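Long-range contacts in phosphoribosyl-glycinamide (GAR) synthetase (Cryptococcus neoformans var. grubii serotype A, PDB 7LVO), which catalyses, through this N-terminal half of a bifunctional enzyme, the ATP-dependent joining of glycine to 5-phosphoribosylamine, the second step of de novo purine synthesis: residues 142-153 and 328-336; 243-254 and 298-306. All coordinates share one frame; numbering follows the deposited sequence.

Contact 1 of 2, residues 142-153 and 328-336; sequences LEGSKSLSKEFM and RVLEYNVRF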
loop_
_atom_site.group_PDB
_atom_site.type_symbol
_atom_site.label_atom_id
_atom_site.label_comp_id
_atom_site.label_asym_id
_atom_site.label_seq_id
_atom_site.Cartn_x
_atom_site.Cartn_y
_atom_site.Cartn_z
ATOM N N LEU A 142 -6.977 -10.332 -5.886
ATOM C CA LEU A 142 -6.355 -10.724 -4.625
ATOM C C LEU A 142 -6.630 -9.700 -3.530
ATOM O O LEU A 142 -6.712 -10.057 -2.351
ATOM C CB LEU A 142 -4.845 -10.898 -4.800
ATOM C CG LEU A 142 -4.349 -12.147 -5.515
ATOM C CD1 LEU A 142 -2.822 -12.097 -5.643
ATOM C CD2 LEU A 142 -4.783 -13.415 -4.794
ATOM N N GLU A 143 -6.763 -8.422 -3.896
ATOM C CA GLU A 143 -7.166 -7.385 -2.962
ATOM C C GLU A 143 -8.605 -6.938 -3.139
ATOM O O GLU A 143 -9.218 -6.491 -2.171
ATOM C CB GLU A 143 -6.249 -6.161 -3.097
ATOM C CG GLU A 143 -6.476 -5.103 -2.018
ATOM C CD GLU A 143 -5.590 -3.879 -2.187
ATOM O OE1 GLU A 143 -4.653 -3.915 -3.014
ATOM O OE2 GLU A 143 -5.837 -2.873 -1.484
ATOM N N GLY A 144 -9.159 -7.064 -4.348
ATOM C CA GLY A 144 -10.502 -6.576 -4.601
ATOM C C GLY A 144 -11.591 -7.425 -3.985
ATOM O O GLY A 144 -12.659 -6.907 -3.640
ATOM N N SER A 145 -11.345 -8.723 -3.830
ATOM C CA SER A 145 -12.338 -9.661 -3.307
ATOM C C SER A 145 -11.696 -10.498 -2.206
ATOM O O SER A 145 -10.962 -11.453 -2.484
ATOM C CB SER A 145 -12.894 -10.556 -4.411
ATOM O OG SER A 145 -13.647 -11.630 -3.867
ATOM N N LYS A 146 -11.981 -10.144 -0.951
ATOM C CA LYS A 146 -11.441 -10.912 0.163
ATOM C C LYS A 146 -11.911 -12.355 0.104
ATOM O O LYS A 146 -11.153 -13.275 0.434
ATOM C CB LYS A 146 -11.845 -10.266 1.491
ATOM C CG LYS A 146 -11.341 -8.841 1.660
ATOM C CD LYS A 146 -11.748 -8.265 3.009
ATOM C CE LYS A 146 -11.334 -6.807 3.137
ATOM N NZ LYS A 146 -9.863 -6.630 3.000
ATOM N N SER A 147 -13.158 -12.578 -0.323
ATOM C CA SER A 147 -13.671 -13.939 -0.431
ATOM C C SER A 147 -12.846 -14.754 -1.418
ATOM O O SER A 147 -12.442 -15.889 -1.128
ATOM C CB SER A 147 -15.142 -13.911 -0.851
ATOM O OG SER A 147 -15.296 -13.292 -2.113
ATOM N N LEU A 148 -12.587 -14.192 -2.600
ATOM C CA LEU A 148 -11.741 -14.879 -3.569
ATOM C C LEU A 148 -10.335 -15.094 -3.018
ATOM O O LEU A 148 -9.744 -16.167 -3.204
ATOM C CB LEU A 148 -11.696 -14.085 -4.875
ATOM C CG LEU A 148 -10.804 -14.633 -5.990
ATOM C CD1 LEU A 148 -11.289 -14.126 -7.347
ATOM C CD2 LEU A 148 -9.339 -14.258 -5.787
ATOM N N SER A 149 -9.788 -14.093 -2.331
ATOM C CA SER A 149 -8.426 -14.207 -1.821
ATOM C C SER A 149 -8.314 -15.328 -0.799
ATOM O O SER A 149 -7.346 -16.100 -0.811
ATOM C CB SER A 149 -7.979 -12.881 -1.207
ATOM O OG SER A 149 -8.652 -12.630 0.009
ATOM N N LYS A 150 -9.294 -15.436 0.100
ATOM C CA LYS A 150 -9.248 -16.493 1.104
ATOM C C LYS A 150 -9.387 -17.868 0.458
ATOM O O LYS A 150 -8.694 -18.815 0.847
ATOM C CB LYS A 150 -10.343 -16.273 2.148
ATOM C CG LYS A 150 -10.205 -14.967 2.918
ATOM C CD LYS A 150 -9.040 -14.981 3.901
ATOM C CE LYS A 150 -9.276 -15.971 5.045
ATOM N NZ LYS A 150 -8.267 -15.824 6.138
ATOM N N GLU A 151 -10.283 -17.998 -0.524
ATOM C CA GLU A 151 -10.388 -19.253 -1.260
ATOM C C GLU A 151 -9.069 -19.584 -1.948
ATOM O O GLU A 151 -8.624 -20.736 -1.930
ATOM C CB GLU A 151 -11.523 -19.170 -2.285
ATOM C CG GLU A 151 -11.766 -20.466 -3.049
ATOM C CD GLU A 151 -12.656 -20.278 -4.269
ATOM O OE1 GLU A 151 -13.205 -19.169 -4.452
ATOM O OE2 GLU A 151 -12.805 -21.241 -5.051
ATOM N N PHE A 152 -8.438 -18.583 -2.570
ATOM C CA PHE A 152 -7.144 -18.796 -3.208
ATOM C C PHE A 152 -6.123 -19.335 -2.216
ATOM O O PHE A 152 -5.352 -20.242 -2.539
ATOM C CB PHE A 152 -6.658 -17.481 -3.832
ATOM C CG PHE A 152 -5.258 -17.545 -4.382
ATOM C CD1 PHE A 152 -4.169 -17.257 -3.579
ATOM C CD2 PHE A 152 -5.034 -17.893 -5.703
ATOM C CE1 PHE A 152 -2.882 -17.320 -4.081
ATOM C CE2 PHE A 152 -3.749 -17.960 -6.209
ATOM C CZ PHE A 152 -2.673 -17.673 -5.403
ATOM N N MET A 153 -6.099 -18.788 -0.998
ATOM C CA MET A 153 -5.124 -19.237 -0.013
ATOM C C MET A 153 -5.367 -20.695 0.366
ATOM O O MET A 153 -4.427 -21.497 0.439
ATOM C CB MET A 153 -5.182 -18.338 1.226
ATOM C CG MET A 153 -4.807 -16.892 0.970
ATOM S SD MET A 153 -5.131 -15.840 2.411
ATOM C CE MET A 153 -5.084 -14.207 1.671
ATOM N N ARG A 328 0.912 -15.754 9.319
ATOM C CA ARG A 328 -0.420 -15.943 8.766
ATOM C C ARG A 328 -0.746 -14.752 7.879
ATOM O O ARG A 328 -0.477 -13.607 8.251
ATOM C CB ARG A 328 -1.482 -16.080 9.863
ATOM C CG ARG A 328 -1.280 -17.273 10.781
ATOM C CD ARG A 328 -1.495 -18.588 10.055
ATOM N NE ARG A 328 -1.319 -19.733 10.939
ATOM C CZ ARG A 328 -0.156 -20.323 11.182
ATOM N NH1 ARG A 328 0.964 -19.901 10.619
ATOM N NH2 ARG A 328 -0.116 -21.363 12.011
ATOM N N VAL A 329 -1.332 -15.025 6.715
ATOM C CA VAL A 329 -1.679 -13.970 5.770
ATOM C C VAL A 329 -3.001 -13.342 6.189
ATOM O O VAL A 329 -4.046 -14.004 6.184
ATOM C CB VAL A 329 -1.761 -14.516 4.335
ATOM C CG1 VAL A 329 -2.197 -13.419 3.386
ATOM C CG2 VAL A 329 -0.414 -15.101 3.915
ATOM N N LEU A 330 -2.960 -12.062 6.553
ATOM C CA LEU A 330 -4.190 -11.347 6.869
ATOM C C LEU A 330 -4.899 -10.875 5.600
ATOM O O LEU A 330 -6.125 -10.989 5.492
ATOM C CB LEU A 330 -3.895 -10.150 7.765
ATOM C CG LEU A 330 -3.348 -10.433 9.165
ATOM C CD1 LEU A 330 -3.139 -9.122 9.912
ATOM C CD2 LEU A 330 -4.277 -11.354 9.938
ATOM N N GLU A 331 -4.147 -10.359 4.632
ATOM C CA GLU A 331 -4.743 -9.837 3.410
ATOM C C GLU A 331 -3.655 -9.592 2.380
ATOM O O GLU A 331 -2.494 -9.351 2.729
ATOM C CB GLU A 331 -5.509 -8.533 3.678
ATOM C CG GLU A 331 -4.634 -7.415 4.225
ATOM C CD GLU A 331 -5.427 -6.176 4.594
ATOM O OE1 GLU A 331 -6.663 -6.281 4.742
ATOM O OE2 GLU A 331 -4.812 -5.098 4.732
ATOM N N TYR A 332 -4.043 -9.664 1.110
ATOM C CA TYR A 332 -3.180 -9.289 0.001
ATOM C C TYR A 332 -3.518 -7.863 -0.425
ATOM O O TYR A 332 -4.696 -7.511 -0.559
ATOM C CB TYR A 332 -3.350 -10.233 -1.196
ATOM C CG TYR A 332 -2.773 -11.614 -1.021
ATOM C CD1 TYR A 332 -1.408 -11.804 -0.847
ATOM C CD2 TYR A 332 -3.585 -12.735 -1.062
ATOM C CE1 TYR A 332 -0.877 -13.068 -0.697
ATOM C CE2 TYR A 332 -3.062 -14.008 -0.914
ATOM C CZ TYR A 332 -1.708 -14.168 -0.730
ATOM O OH TYR A 332 -1.193 -15.431 -0.585
ATOM N N ASN A 333 -2.491 -7.048 -0.625
ATOM C CA ASN A 333 -2.607 -5.768 -1.306
ATOM C C ASN A 333 -1.747 -5.832 -2.566
ATOM O O ASN A 333 -0.624 -6.358 -2.535
ATOM C CB ASN A 333 -2.173 -4.617 -0.408
ATOM C CG ASN A 333 -3.179 -4.346 0.713
ATOM O OD1 ASN A 333 -4.016 -5.189 1.039
ATOM N ND2 ASN A 333 -3.099 -3.162 1.300
ATOM N N VAL A 334 -2.276 -5.304 -3.670
ATOM C CA VAL A 334 -1.665 -5.525 -4.978
ATOM C C VAL A 334 -1.002 -4.260 -5.494
ATOM O O VAL A 334 -0.978 -4.008 -6.706
ATOM C CB VAL A 334 -2.706 -6.046 -5.988
ATOM C CG1 VAL A 334 -3.289 -7.392 -5.519
ATOM C CG2 VAL A 334 -3.814 -5.018 -6.193
ATOM N N ARG A 335 -0.459 -3.461 -4.583
ATOM C CA ARG A 335 0.236 -2.235 -4.945
ATOM C C ARG A 335 1.095 -1.804 -3.767
ATOM O O ARG A 335 1.019 -2.373 -2.676
ATOM C CB ARG A 335 -0.748 -1.133 -5.348
ATOM C CG ARG A 335 -2.075 -1.135 -4.591
ATOM C CD ARG A 335 -1.885 -0.994 -3.100
ATOM N NE ARG A 335 -3.156 -1.024 -2.380
ATOM C CZ ARG A 335 -3.276 -0.898 -1.064
ATOM N NH1 ARG A 335 -2.221 -0.709 -0.292
ATOM N NH2 ARG A 335 -4.483 -0.960 -0.513
ATOM N N PHE A 336 1.925 -0.792 -4.006
ATOM C CA PHE A 336 2.762 -0.260 -2.940
ATOM C C PHE A 336 1.901 0.191 -1.762
ATOM O O PHE A 336 0.747 0.594 -1.923
ATOM C CB PHE A 336 3.611 0.901 -3.444
ATOM C CG PHE A 336 4.825 0.471 -4.217
ATOM C CD1 PHE A 336 5.938 -0.008 -3.558
ATOM C CD2 PHE A 336 4.854 0.552 -5.606
ATOM C CE1 PHE A 336 7.057 -0.411 -4.264
ATOM C CE2 PHE A 336 5.974 0.163 -6.308
ATOM C CZ PHE A 336 7.075 -0.320 -5.639
HETATM O O HOH W 1 -6.900 -10.059 0.521
HETATM O O HOH W 2 -7.768 -7.482 0.621
#

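Contact 2 of 2, residues 243-254 and 298-306; sequences VLAFSDGYTIVP and LEPTIKGMR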
loop_
_atom_site.group_PDB
_atom_site.type_symbol
_atom_site.label_atom_id
_atom_site.label_comp_id
_atom_site.label_asym_id
_atom_site.label_seq_id
_atom_site.Cartn_x
_atom_site.Cartn_y
_atom_site.Cartn_z
ATOM N N VAL A 243 5.289 -7.250 4.054
ATOM C CA VAL A 243 6.311 -7.777 3.156
ATOM C C VAL A 243 5.944 -7.345 1.741
ATOM O O VAL A 243 4.997 -7.873 1.153
ATOM C CB VAL A 243 6.428 -9.305 3.250
ATOM C CG1 VAL A 243 7.496 -9.810 2.295
ATOM C CG2 VAL A 243 6.734 -9.731 4.682
ATOM N N LEU A 244 6.681 -6.380 1.207
ATOM C CA LEU A 244 6.514 -5.915 -0.161
ATOM C C LEU A 244 7.525 -6.611 -1.063
ATOM O O LEU A 244 8.705 -6.724 -0.716
ATOM C CB LEU A 244 6.695 -4.399 -0.250
ATOM C CG LEU A 244 5.582 -3.558 0.373
ATOM C CD1 LEU A 244 5.626 -3.627 1.892
ATOM C CD2 LEU A 244 5.690 -2.116 -0.120
ATOM N N ALA A 245 7.061 -7.059 -2.229
ATOM C CA ALA A 245 7.897 -7.819 -3.151
ATOM C C ALA A 245 7.542 -7.471 -4.588
ATOM O O ALA A 245 6.363 -7.436 -4.947
ATOM C CB ALA A 245 7.729 -9.327 -2.919
ATOM N N PHE A 246 8.565 -7.219 -5.402
ATOM C CA PHE A 246 8.373 -7.028 -6.833
ATOM C C PHE A 246 8.160 -8.372 -7.510
ATOM O O PHE A 246 8.796 -9.366 -7.153
ATOM C CB PHE A 246 9.584 -6.326 -7.450
ATOM C CG PHE A 246 9.843 -4.957 -6.896
ATOM C CD1 PHE A 246 9.224 -3.846 -7.434
ATOM C CD2 PHE A 246 10.721 -4.781 -5.829
ATOM C CE1 PHE A 246 9.467 -2.579 -6.919
ATOM C CE2 PHE A 246 10.961 -3.529 -5.311
ATOM C CZ PHE A 246 10.338 -2.418 -5.863
ATOM N N SER A 247 7.281 -8.396 -8.512
ATOM C CA SER A 247 6.943 -9.629 -9.209
ATOM C C SER A 247 6.784 -9.369 -10.694
ATOM O O SER A 247 6.167 -8.376 -11.096
ATOM C CB SER A 247 5.647 -10.244 -8.664
ATOM O OG SER A 247 5.239 -11.347 -9.438
ATOM N N ASP A 248 7.339 -10.268 -11.506
ATOM C CA ASP A 248 7.139 -10.238 -12.950
ATOM C C ASP A 248 6.337 -11.439 -13.445
ATOM O O ASP A 248 6.345 -11.735 -14.646
ATOM C CB ASP A 248 8.484 -10.147 -13.669
ATOM C CG ASP A 248 9.250 -11.464 -13.674
ATOM O OD1 ASP A 248 8.796 -12.458 -13.052
ATOM O OD2 ASP A 248 10.322 -11.505 -14.313
ATOM N N GLY A 249 5.639 -12.132 -12.539
ATOM C CA GLY A 249 4.869 -13.305 -12.854
ATOM C C GLY A 249 5.604 -14.606 -12.594
ATOM O O GLY A 249 4.965 -15.634 -12.351
ATOM N N TYR A 250 6.930 -14.581 -12.678
ATOM C CA TYR A 250 7.774 -15.722 -12.342
ATOM C C TYR A 250 8.721 -15.384 -11.201
ATOM O O TYR A 250 8.698 -16.050 -10.159
ATOM C CB TYR A 250 8.578 -16.179 -13.571
ATOM C CG TYR A 250 7.892 -17.208 -14.441
ATOM C CD1 TYR A 250 7.874 -18.544 -14.081
ATOM C CD2 TYR A 250 7.282 -16.840 -15.643
ATOM C CE1 TYR A 250 7.252 -19.498 -14.882
ATOM C CE2 TYR A 250 6.663 -17.774 -16.446
ATOM C CZ TYR A 250 6.655 -19.105 -16.067
ATOM O OH TYR A 250 6.045 -20.035 -16.862
ATOM N N THR A 251 9.549 -14.361 -11.371
ATOM C CA THR A 251 10.480 -13.932 -10.346
ATOM C C THR A 251 9.787 -12.999 -9.360
ATOM O O THR A 251 8.971 -12.157 -9.748
ATOM C CB THR A 251 11.673 -13.224 -10.987
ATOM O OG1 THR A 251 12.322 -14.116 -11.905
ATOM C CG2 THR A 251 12.661 -12.756 -9.922
ATOM N N ILE A 252 10.103 -13.163 -8.078
ATOM C CA ILE A 252 9.590 -12.287 -7.026
ATOM C C ILE A 252 10.754 -11.907 -6.122
ATOM O O ILE A 252 11.455 -12.785 -5.604
ATOM C CB ILE A 252 8.458 -12.953 -6.225
ATOM C CG1 ILE A 252 7.972 -12.003 -5.125
ATOM C CG2 ILE A 252 8.908 -14.282 -5.647
ATOM C CD1 ILE A 252 6.629 -12.384 -4.530
ATOM N N VAL A 253 10.964 -10.603 -5.945
ATOM C CA VAL A 253 12.077 -10.082 -5.156
ATOM C C VAL A 253 11.525 -9.298 -3.970
ATOM O O VAL A 253 10.987 -8.199 -4.154
ATOM C CB VAL A 253 13.000 -9.198 -6.010
ATOM C CG1 VAL A 253 14.131 -8.628 -5.170
ATOM C CG2 VAL A 253 13.562 -9.994 -7.197
ATOM N N PRO A 254 11.633 -9.810 -2.750
ATOM C CA PRO A 254 11.087 -9.072 -1.603
ATOM C C PRO A 254 11.948 -7.882 -1.220
ATOM O O PRO A 254 13.161 -7.865 -1.430
ATOM C CB PRO A 254 11.062 -10.117 -0.473
ATOM C CG PRO A 254 11.292 -11.450 -1.133
ATOM C CD PRO A 254 12.100 -11.158 -2.373
ATOM N N LEU A 298 4.807 -16.197 -0.346
ATOM C CA LEU A 298 5.089 -15.395 -1.535
ATOM C C LEU A 298 5.262 -16.271 -2.772
ATOM O O LEU A 298 4.588 -16.078 -3.786
ATOM C CB LEU A 298 6.338 -14.544 -1.297
ATOM C CG LEU A 298 6.111 -13.204 -0.591
ATOM C CD1 LEU A 298 5.384 -13.389 0.725
ATOM C CD2 LEU A 298 7.446 -12.492 -0.380
ATOM N N GLU A 299 6.172 -17.238 -2.712
ATOM C CA GLU A 299 6.406 -18.079 -3.887
ATOM C C GLU A 299 5.201 -18.956 -4.195
ATOM O O GLU A 299 4.810 -19.047 -5.373
ATOM C CB GLU A 299 7.684 -18.903 -3.689
ATOM C CG GLU A 299 8.951 -18.059 -3.772
ATOM C CD GLU A 299 10.211 -18.827 -3.423
ATOM O OE1 GLU A 299 10.101 -19.970 -2.932
ATOM O OE2 GLU A 299 11.311 -18.277 -3.633
ATOM N N PRO A 300 4.577 -19.626 -3.224
ATOM C CA PRO A 300 3.318 -20.327 -3.535
ATOM C C PRO A 300 2.241 -19.409 -4.080
ATOM O O PRO A 300 1.404 -19.850 -4.882
ATOM C CB PRO A 300 2.910 -20.938 -2.186
ATOM C CG PRO A 300 4.198 -21.099 -1.449
ATOM C CD PRO A 300 5.067 -19.930 -1.866
ATOM N N THR A 301 2.229 -18.139 -3.668
ATOM C CA THR A 301 1.248 -17.205 -4.210
ATOM C C THR A 301 1.524 -16.919 -5.684
ATOM O O THR A 301 0.615 -16.996 -6.518
ATOM C CB THR A 301 1.249 -15.906 -3.401
ATOM O OG1 THR A 301 0.780 -16.158 -2.067
ATOM C CG2 THR A 301 0.356 -14.867 -4.054
ATOM N N ILE A 302 2.773 -16.585 -6.019
ATOM C CA ILE A 302 3.111 -16.265 -7.402
ATOM C C ILE A 302 2.909 -17.480 -8.293
ATOM O O ILE A 302 2.359 -17.372 -9.396
ATOM C CB ILE A 302 4.551 -15.728 -7.492
ATOM C CG1 ILE A 302 4.682 -14.424 -6.712
ATOM C CG2 ILE A 302 4.962 -15.534 -8.949
ATOM C CD1 ILE A 302 3.736 -13.327 -7.158
ATOM N N LYS A 303 3.354 -18.655 -7.836
ATOM C CA LYS A 303 3.135 -19.874 -8.609
ATOM C C LYS A 303 1.648 -20.179 -8.735
ATOM O O LYS A 303 1.169 -20.571 -9.807
ATOM C CB LYS A 303 3.870 -21.053 -7.959
ATOM C CG LYS A 303 3.758 -22.352 -8.740
ATOM C CD LYS A 303 4.234 -23.547 -7.922
ATOM C CE LYS A 303 5.712 -23.445 -7.574
ATOM N NZ LYS A 303 6.189 -24.657 -6.846
ATOM N N GLY A 304 0.900 -20.013 -7.643
ATOM C CA GLY A 304 -0.517 -20.315 -7.683
ATOM C C GLY A 304 -1.274 -19.454 -8.674
ATOM O O GLY A 304 -2.219 -19.921 -9.321
ATOM N N MET A 305 -0.874 -18.184 -8.804
ATOM C CA MET A 305 -1.557 -17.295 -9.737
ATOM C C MET A 305 -1.344 -17.742 -11.181
ATOM O O MET A 305 -2.263 -17.657 -12.002
ATOM C CB MET A 305 -1.078 -15.858 -9.537
ATOM C CG MET A 305 -1.498 -15.243 -8.202
ATOM S SD MET A 305 -3.293 -15.086 -8.024
ATOM C CE MET A 305 -3.588 -13.615 -9.018
ATOM N N ARG A 306 -0.141 -18.224 -11.512
ATOM C CA ARG A 306 0.074 -18.795 -12.839
ATOM C C ARG A 306 -0.798 -20.031 -13.049
ATOM O O ARG A 306 -1.478 -20.159 -14.069
ATOM C CB ARG A 306 1.547 -19.157 -13.044
ATOM C CG ARG A 306 2.476 -17.976 -13.170
ATOM C CD ARG A 306 3.768 -18.356 -13.908
ATOM N NE ARG A 306 4.397 -19.548 -13.338
ATOM C CZ ARG A 306 5.171 -19.548 -12.262
ATOM N NH1 ARG A 306 5.412 -18.435 -11.585
ATOM N NH2 ARG A 306 5.718 -20.695 -11.855
HETATM O O HOH W 3 2.375 -15.315 -11.133
HETATM O O HOH W 4 7.347 -18.379 -9.570
#

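Contact 1 of 2, residues 142-153 and 328-336
With CG of E143 opposite the backbone N (chi1 -172°) and the rest of its chain extended, the carboxylate passes the end of strand 328-333 and reaches V334 and R335. OE1 accepts from V334 N at 2.8 Å, nearly straight at 164°, from the anti side and well out of the carboxylate plane. OE2 forms a salt bridge with R335 NH2, but the hydrogen bond within it is bent and weak, and its modelled length is doubtfully short. E114 brings a second carboxylate close to OE2, a like charge that R335 probably offsets in part.

Y332 carries the apolar half. M153 slides past it in the opposite direction, its CE packing 3.3 Å from Y332 CE2 and 3.4 Å from V329 CG1. M153 SD, 5.3 Å from the Y332 ring centroid and 49° off the ring normal, makes an oblique Met-aromatic contact. L142 CB packs on Y332 CB at 4.0 Å, and the phenol hydroxyl is taken up by T301 of helix 287-307. One water joins L142 O, S149 OG and Y332 N, the last at 2.9 Å, bridging helix and strand backbones.

K146 NZ makes a long ion pair, 3.7 Å, with E331 OE1. E331 and L330 form a classic beta bulge opposite G319, and E331 and N333 are predicted magnesium ligands, consistent with the metal site of an ATP-grasp domain.

Contact 2 of 2, residues 243-254 and 298-306
G249 O is gripped by two donors: R306 NH1, at 2.9 Å and 157°, and a water that also donates to I302 O. The arginine N-H arrives in the carbonyl plane on a lone pair, and the oxygen lies at the edge of the guanidinium. A second water, held by NH1, donates to Y250 O, so one arginine nitrogen serves two successive carbonyls of the turn.

The same guanidinium lies flat on the Y250 ring, centres 3.9 Å apart and planes 20° from parallel, a cation-pi stack. The bend at chi3 (-51°) turns NE and the guanidinium onto the ring, while R306 CD, already over it, makes a CH-pi contact 3.8 Å from the Y250 ring centroid. The turn is braced from within by D248, whose OD1 accepts from Y250 N, an Asx turn, and from T251 N on the opposite face of the carboxylate plane, which completes an Asx motif. G249 has a positive phi, where a side chain would jam against the preceding carbonyl.

Below the turn the contact becomes apolar. I252 CD1 meets I302 CG1 at 3.6 Å and also covers L298 CB, while L298 CD2 fits among V243, A245 and P254, coming within 3.8 Å of V243 CG1. I302 CD1 packs against S247, whose hydroxyl bonds to F312 O. Segment 298-306 runs alongside both strands, near parallel to 243-248 and near antiparallel to 252-254, its arginine docking on G249 and Y250. The bond to G249 O is directional, whereas the stack lies on an exposed tyrosine and so probably adds less than the aliphatic packing.

How the contacts relate
Both contacts rest on the same antiparallel sheet, at its two outermost strands: contact 1 takes in strand 326-333 and contact 2 the hairpin ending in strand 252-254. Helix 287-307 connects them, since besides the T301-Y332 hydroxyl pair, M305 SD packs on F152 CE2 at 3.4 Å. Contact 1 is the more buried; it includes the predicted magnesium ligands E331 and N333, and its K146 lies close to K191 of the predicted ATP site. Contact 2 is only partly buried: its polar part is an arginine-tyrosine stack at the turn, and its aliphatic part lies deeper. F336 and F246, which take no part in either interface, also pack together.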